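Local coordinates for protein neutral ceramidase (Pseudomonas aeruginosa, PDB 2ZXC) that hydrolyses the N-acyl linkage of ceramides to give sphingosine and free fatty acid, using a bound zinc ion, and also runs the reverse synthesis, at residues A324-S329 against S464-P469; W388-L393 against A444-V449. One frame throughout, in Å; residues are numbered along the deposited sequence.

Interaction 1. Residues A324-S329 against S464-P469; sequences AAIGTS and STLYGP
Leu466 is the hub of this contact, meeting Ala324 with its CB and Ile326 with one of its methyls. With CG anti to its own carbonyl carbon (chi1 -55°) and CD1 anti to CA (chi2 -177°), it is CD2 that meets Ile326 CG1, at 3.6 Å; the two aliphatic side chains run side by side and point the same way. Nearer the backbone, Ala324 CB lies 4.0 Å from Leu466 CB and 3.9 Å from Tyr467 CE1, meeting the tyrosine ring obliquely. Within the type I turn from Thr465 to Gly468, Leu466 CB sits over the centre of one face of that ring, 3.8 Å above its plane, and Tyr467 OH is hydrogen-bonded to Pro390 O.

One backbone hydrogen bond spans the gap, Ala325 N to Leu466 O at 3.1 Å, bent with 140° at the hydrogen. Ala324 CA adds a CH...O contact to the same oxygen, and Gln371 NE2 is a further donor to it. Lys374 NZ hydrogen-bonds to both Ala325 O and Thr465 O, bridging the two segments. This buried joint thus pins strand 326-327 to the turn between helices 460-463 and 471-488, combining a small apolar cluster with hydrogen-bonded carbonyls.

Interaction 2. Residues W388-L393 against A444-V449; sequences WTPTVL and AYASYV. With ZN (zinc ion), chain C; 2ED (N-[(1R,2R,3E)-2-hydroxy-1-(hydroxymethyl)heptadec-3-en-1-yl]acetamide), chain D; FMT (formic acid), chain E.
The closest CA atoms, of Pro390 and Ala446, are 6.3 Å apart, and no hydrogen bond crosses between the segments; the contact is mostly side-chain packing. Ala446 CB is the knot: Leu393 CD1 presses on it at 3.5 Å, and Pro390 CG reaches it at 3.9 Å. Leu393 holds CG anti to its carbonyl carbon (chi1 -60°), which turns both methyls to the 444-449 loop, where CD2 also touches Ala444 CB. The proline ring edges up to the backbone too, its CG 3.6 Å from Tyr445 O. Tyr475 of helix 471-488 packs on both Leu393 and Ala446.

From this apolar base the loop sends its two tyrosines to the active site. Tyr448 OH binds the zinc ion at 2.4 Å, alongside His97, His204, Glu411 and a water, and O2 of the bound ligand lies at the edge of the Tyr448 ring near its plane, 3.1 Å from Tyr448 OH. Tyr445 OH is hydrogen-bonded to Glu411 OE2, a second-shell tie to a zinc ligand. Tyr445 N gives a hydrogen bond to O1 of a formic acid, probably from the crystallisation liquor. Alkyl packing thus anchors one side of the loop, while its tyrosines serve the zinc ion and, by inference for Tyr445, the substrate.

How the interactions relate
Running from the N terminus, the chain passes 324-329, then 388-393 at the start of strand 392-400, then 444-449, and last 464-469, between helices 460-463 and 471-488. Interaction 2 closes the inner loop, with 50 residues between its segments; interaction 1 closes the outer one around it, with 134, so the two nest without crossing. Their centres are 11 Å apart, and they touch directly: Ala324 CB packs against Thr389 OG1, and Ser464 O probably accepts a hydrogen bond from Tyr448 N. The second joins the residue just past helix 460-463, ahead of the turn, to the backbone of zinc ligand Tyr448. Together they tie the short 326-327 strand and the four-stranded sheet containing 392-400 to the zinc-site loop.

Interaction 1. Residues A324-S329 against S464-P469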
loop_
_atom_site.group_PDB
_atom_site.type_symbol
_atom_site.label_atom_id
_atom_site.label_comp_id
_atom_site.label_asym_id
_atom_site.label_seq_id
_atom_site.Cartn_x
_atom_site.Cartn_y
_atom_site.Cartn_z
ATOM N N ALA A 324 -22.513 -7.743 3.685
ATOM C CA ALA A 324 -21.858 -6.461 3.928
ATOM C C ALA A 324 -22.733 -5.222 4.130
ATOM O O ALA A 324 -23.728 -5.013 3.435
ATOM C CB ALA A 324 -20.861 -6.196 2.819
ATOM N N ALA A 325 -22.335 -4.396 5.094
ATOM C CA ALA A 325 -23.035 -3.155 5.399
ATOM C C ALA A 325 -22.092 -2.209 6.120
ATOM O O ALA A 325 -21.251 -2.642 6.904
ATOM C CB ALA A 325 -24.252 -3.421 6.279
ATOM N N ILE A 326 -22.231 -0.918 5.853
ATOM C CA ILE A 326 -21.411 0.069 6.528
ATOM C C ILE A 326 -22.291 0.935 7.406
ATOM O O ILE A 326 -23.353 1.385 6.987
ATOM C CB ILE A 326 -20.642 0.937 5.529
ATOM C CG1 ILE A 326 -19.617 0.066 4.813
ATOM C CG2 ILE A 326 -19.921 2.065 6.244
ATOM C CD1 ILE A 326 -18.654 0.840 3.980
ATOM N N GLY A 327 -21.854 1.147 8.640
ATOM C CA GLY A 327 -22.632 1.956 9.551
ATOM C C GLY A 327 -22.023 3.325 9.754
ATOM O O GLY A 327 -20.900 3.588 9.326
ATOM N N THR A 328 -22.772 4.205 10.403
ATOM C CA THR A 328 -22.284 5.542 10.680
ATOM C C THR A 328 -21.461 5.499 11.959
ATOM O O THR A 328 -21.522 4.540 12.725
ATOM C CB THR A 328 -23.446 6.527 10.890
ATOM O OG1 THR A 328 -24.245 6.084 11.995
ATOM C CG2 THR A 328 -24.313 6.621 9.629
ATOM N N SER A 329 -20.680 6.539 12.178
ATOM C CA SER A 329 -19.881 6.632 13.379
ATOM C C SER A 329 -19.475 8.081 13.547
ATOM O O SER A 329 -19.722 8.906 12.667
ATOM C CB SER A 329 -18.646 5.731 13.306
ATOM O OG SER A 329 -17.907 5.962 12.123
ATOM N N SER A 464 -17.097 0.051 10.005
ATOM C CA SER A 464 -16.612 -0.480 8.745
ATOM C C SER A 464 -16.232 -1.946 8.790
ATOM O O SER A 464 -15.445 -2.418 7.970
ATOM C CB SER A 464 -15.445 0.352 8.242
ATOM O OG SER A 464 -15.921 1.621 7.836
ATOM N N THR A 465 -16.784 -2.664 9.761
ATOM C CA THR A 465 -16.551 -4.096 9.866
ATOM C C THR A 465 -17.787 -4.638 9.159
ATOM O O THR A 465 -18.831 -4.872 9.763
ATOM C CB THR A 465 -16.469 -4.538 11.336
ATOM O OG1 THR A 465 -15.285 -3.976 11.920
ATOM C CG2 THR A 465 -16.410 -6.052 11.447
ATOM N N LEU A 466 -17.633 -4.784 7.847
ATOM C CA LEU A 466 -18.672 -5.204 6.910
ATOM C C LEU A 466 -19.625 -6.338 7.224
ATOM O O LEU A 466 -20.840 -6.187 7.092
ATOM C CB LEU A 466 -18.038 -5.516 5.547
ATOM C CG LEU A 466 -17.194 -4.441 4.857
ATOM C CD1 LEU A 466 -16.738 -4.964 3.492
ATOM C CD2 LEU A 466 -18.008 -3.165 4.686
ATOM N N TYR A 467 -19.085 -7.476 7.635
ATOM C CA TYR A 467 -19.912 -8.649 7.844
ATOM C C TYR A 467 -20.544 -8.897 9.204
ATOM O O TYR A 467 -20.932 -10.021 9.505
ATOM C CB TYR A 467 -19.115 -9.862 7.380
ATOM C CG TYR A 467 -18.440 -9.601 6.044
ATOM C CD1 TYR A 467 -19.171 -9.580 4.856
ATOM C CD2 TYR A 467 -17.081 -9.304 5.981
ATOM C CE1 TYR A 467 -18.556 -9.262 3.634
ATOM C CE2 TYR A 467 -16.463 -8.988 4.781
ATOM C CZ TYR A 467 -17.202 -8.965 3.610
ATOM O OH TYR A 467 -16.577 -8.621 2.428
ATOM N N GLY A 468 -20.670 -7.853 10.016
ATOM C CA GLY A 468 -21.295 -8.024 11.314
ATOM C C GLY A 468 -20.343 -8.189 12.485
ATOM O O GLY A 468 -19.125 -8.255 12.304
ATOM N N PRO A 469 -20.889 -8.286 13.705
ATOM C CA PRO A 469 -20.132 -8.438 14.947
ATOM C C PRO A 469 -19.187 -9.633 15.014
ATOM O O PRO A 469 -18.197 -9.607 15.761
ATOM C CB PRO A 469 -21.231 -8.510 16.010
ATOM C CG PRO A 469 -22.354 -9.207 15.278
ATOM C CD PRO A 469 -22.334 -8.469 13.950
#

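Interaction 2. Residues W388-L393 against A444-V449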
loop_
_atom_site.group_PDB
_atom_site.type_symbol
_atom_site.label_atom_id
_atom_site.label_comp_id
_atom_site.label_asym_id
_atom_site.label_seq_id
_atom_site.Cartn_x
_atom_site.Cartn_y
_atom_site.Cartn_z
ATOM N N TRP A 388 -21.453 -3.588 -3.800
ATOM C CA TRP A 388 -20.370 -2.612 -3.829
ATOM C C TRP A 388 -19.115 -3.040 -3.078
ATOM O O TRP A 388 -18.080 -2.374 -3.166
ATOM C CB TRP A 388 -20.844 -1.285 -3.255
ATOM C CG TRP A 388 -21.858 -0.571 -4.074
ATOM C CD1 TRP A 388 -22.440 -0.999 -5.234
ATOM C CD2 TRP A 388 -22.408 0.716 -3.794
ATOM N NE1 TRP A 388 -23.324 -0.050 -5.692
ATOM C CE2 TRP A 388 -23.326 1.010 -4.826
ATOM C CE3 TRP A 388 -22.219 1.650 -2.765
ATOM C CZ2 TRP A 388 -24.049 2.208 -4.866
ATOM C CZ3 TRP A 388 -22.939 2.842 -2.805
ATOM C CH2 TRP A 388 -23.844 3.106 -3.848
ATOM N N THR A 389 -19.216 -4.130 -2.320
ATOM C CA THR A 389 -18.084 -4.649 -1.558
ATOM C C THR A 389 -17.897 -6.130 -1.881
ATOM O O THR A 389 -18.833 -6.801 -2.314
ATOM C CB THR A 389 -18.302 -4.488 -0.023
ATOM O OG1 THR A 389 -19.621 -4.931 0.330
ATOM C CG2 THR A 389 -18.127 -3.039 0.399
ATOM N N PRO A 390 -16.680 -6.659 -1.680
ATOM C CA PRO A 390 -16.386 -8.072 -1.958
ATOM C C PRO A 390 -17.191 -9.052 -1.105
ATOM O O PRO A 390 -17.657 -8.708 -0.015
ATOM C CB PRO A 390 -14.885 -8.173 -1.695
ATOM C CG PRO A 390 -14.657 -7.131 -0.646
ATOM C CD PRO A 390 -15.493 -5.972 -1.140
ATOM N N THR A 391 -17.353 -10.270 -1.619
ATOM C CA THR A 391 -18.098 -11.320 -0.926
ATOM C C THR A 391 -17.264 -12.591 -0.849
ATOM O O THR A 391 -17.421 -13.397 0.076
ATOM C CB THR A 391 -19.406 -11.651 -1.649
ATOM O OG1 THR A 391 -19.117 -12.020 -3.005
ATOM C CG2 THR A 391 -20.341 -10.457 -1.629
ATOM N N VAL A 392 -16.385 -12.780 -1.826
ATOM C CA VAL A 392 -15.513 -13.945 -1.839
ATOM C C VAL A 392 -14.126 -13.414 -1.528
ATOM O O VAL A 392 -13.580 -12.599 -2.274
ATOM C CB VAL A 392 -15.523 -14.642 -3.209
ATOM C CG1 VAL A 392 -14.580 -15.833 -3.191
ATOM C CG2 VAL A 392 -16.939 -15.095 -3.534
ATOM N N LEU A 393 -13.557 -13.869 -0.416
ATOM C CA LEU A 393 -12.258 -13.377 0.006
ATOM C C LEU A 393 -11.171 -14.424 0.139
ATOM O O LEU A 393 -11.428 -15.593 0.416
ATOM C CB LEU A 393 -12.412 -12.609 1.324
ATOM C CG LEU A 393 -13.343 -11.388 1.237
ATOM C CD1 LEU A 393 -13.603 -10.821 2.631
ATOM C CD2 LEU A 393 -12.709 -10.326 0.332
ATOM N N ALA A 444 -6.560 -8.881 -1.062
ATOM C CA ALA A 444 -7.829 -8.222 -1.373
ATOM C C ALA A 444 -8.038 -7.211 -0.269
ATOM O O ALA A 444 -7.220 -7.108 0.653
ATOM C CB ALA A 444 -8.983 -9.225 -1.401
ATOM N N TYR A 445 -9.121 -6.456 -0.356
ATOM C CA TYR A 445 -9.409 -5.472 0.667
ATOM C C TYR A 445 -10.894 -5.498 0.974
ATOM O O TYR A 445 -11.727 -5.218 0.103
ATOM C CB TYR A 445 -9.005 -4.082 0.203
ATOM C CG TYR A 445 -9.282 -3.025 1.240
ATOM C CD1 TYR A 445 -8.430 -2.852 2.327
ATOM C CD2 TYR A 445 -10.424 -2.223 1.156
ATOM C CE1 TYR A 445 -8.702 -1.904 3.312
ATOM C CE2 TYR A 445 -10.710 -1.277 2.132
ATOM C CZ TYR A 445 -9.845 -1.126 3.208
ATOM O OH TYR A 445 -10.134 -0.219 4.190
ATOM N N ALA A 446 -11.220 -5.850 2.214
ATOM C CA ALA A 446 -12.605 -5.924 2.654
ATOM C C ALA A 446 -12.816 -5.071 3.902
ATOM O O ALA A 446 -13.401 -5.511 4.887
ATOM C CB ALA A 446 -12.995 -7.377 2.927
ATOM N N SER A 447 -12.311 -3.847 3.844
ATOM C CA SER A 447 -12.449 -2.888 4.920
ATOM C C SER A 447 -11.853 -3.290 6.256
ATOM O O SER A 447 -10.752 -3.847 6.316
ATOM C CB SER A 447 -13.923 -2.519 5.087
ATOM O OG SER A 447 -14.414 -1.910 3.902
ATOM N N TYR A 448 -12.592 -3.023 7.329
ATOM C CA TYR A 448 -12.102 -3.286 8.674
ATOM C C TYR A 448 -12.611 -4.495 9.436
ATOM O O TYR A 448 -13.718 -4.990 9.222
ATOM C CB TYR A 448 -12.331 -2.055 9.546
ATOM C CG TYR A 448 -11.489 -0.866 9.164
ATOM C CD1 TYR A 448 -11.805 -0.077 8.057
ATOM C CD2 TYR A 448 -10.369 -0.526 9.917
ATOM C CE1 TYR A 448 -11.016 1.032 7.722
ATOM C CE2 TYR A 448 -9.581 0.564 9.590
ATOM C CZ TYR A 448 -9.911 1.338 8.505
ATOM O OH TYR A 448 -9.154 2.452 8.263
ATOM N N VAL A 449 -11.770 -4.955 10.353
ATOM C CA VAL A 449 -12.104 -6.080 11.202
ATOM C C VAL A 449 -11.853 -5.657 12.640
ATOM O O VAL A 449 -10.755 -5.238 13.017
ATOM C CB VAL A 449 -11.264 -7.322 10.887
ATOM C CG1 VAL A 449 -11.696 -8.458 11.800
ATOM C CG2 VAL A 449 -11.439 -7.721 9.429
HETATM ZN ZN ZN C . -7.054 2.170 7.079
HETATM O O2 2ED D . -9.588 5.325 7.131
HETATM O O3 2ED D . -11.101 9.153 5.115
HETATM O O1 2ED D . -11.665 7.097 8.951
HETATM C C1 2ED D . -10.395 7.940 7.079
HETATM C C2 2ED D . -10.949 8.239 8.468
HETATM C C3 2ED D . -11.882 9.424 8.392
HETATM C C4 2ED D . -12.929 9.499 9.209
HETATM C C5 2ED D . -13.183 8.400 10.213
HETATM C C6 2ED D . -14.465 8.687 10.963
HETATM C C18 2ED D . -8.740 6.183 7.315
HETATM C C19 2ED D . -7.300 5.844 7.563
HETATM N N 2ED D . -9.034 7.481 7.309
HETATM C C 2ED D . -10.247 9.218 6.263
HETATM C C FMT E . -11.532 -5.504 -3.198
HETATM O O1 FMT E . -10.632 -6.335 -2.897
HETATM O O2 FMT E . -11.725 -5.065 -4.357
HETATM O O HOH W 1 -7.558 3.769 6.124
#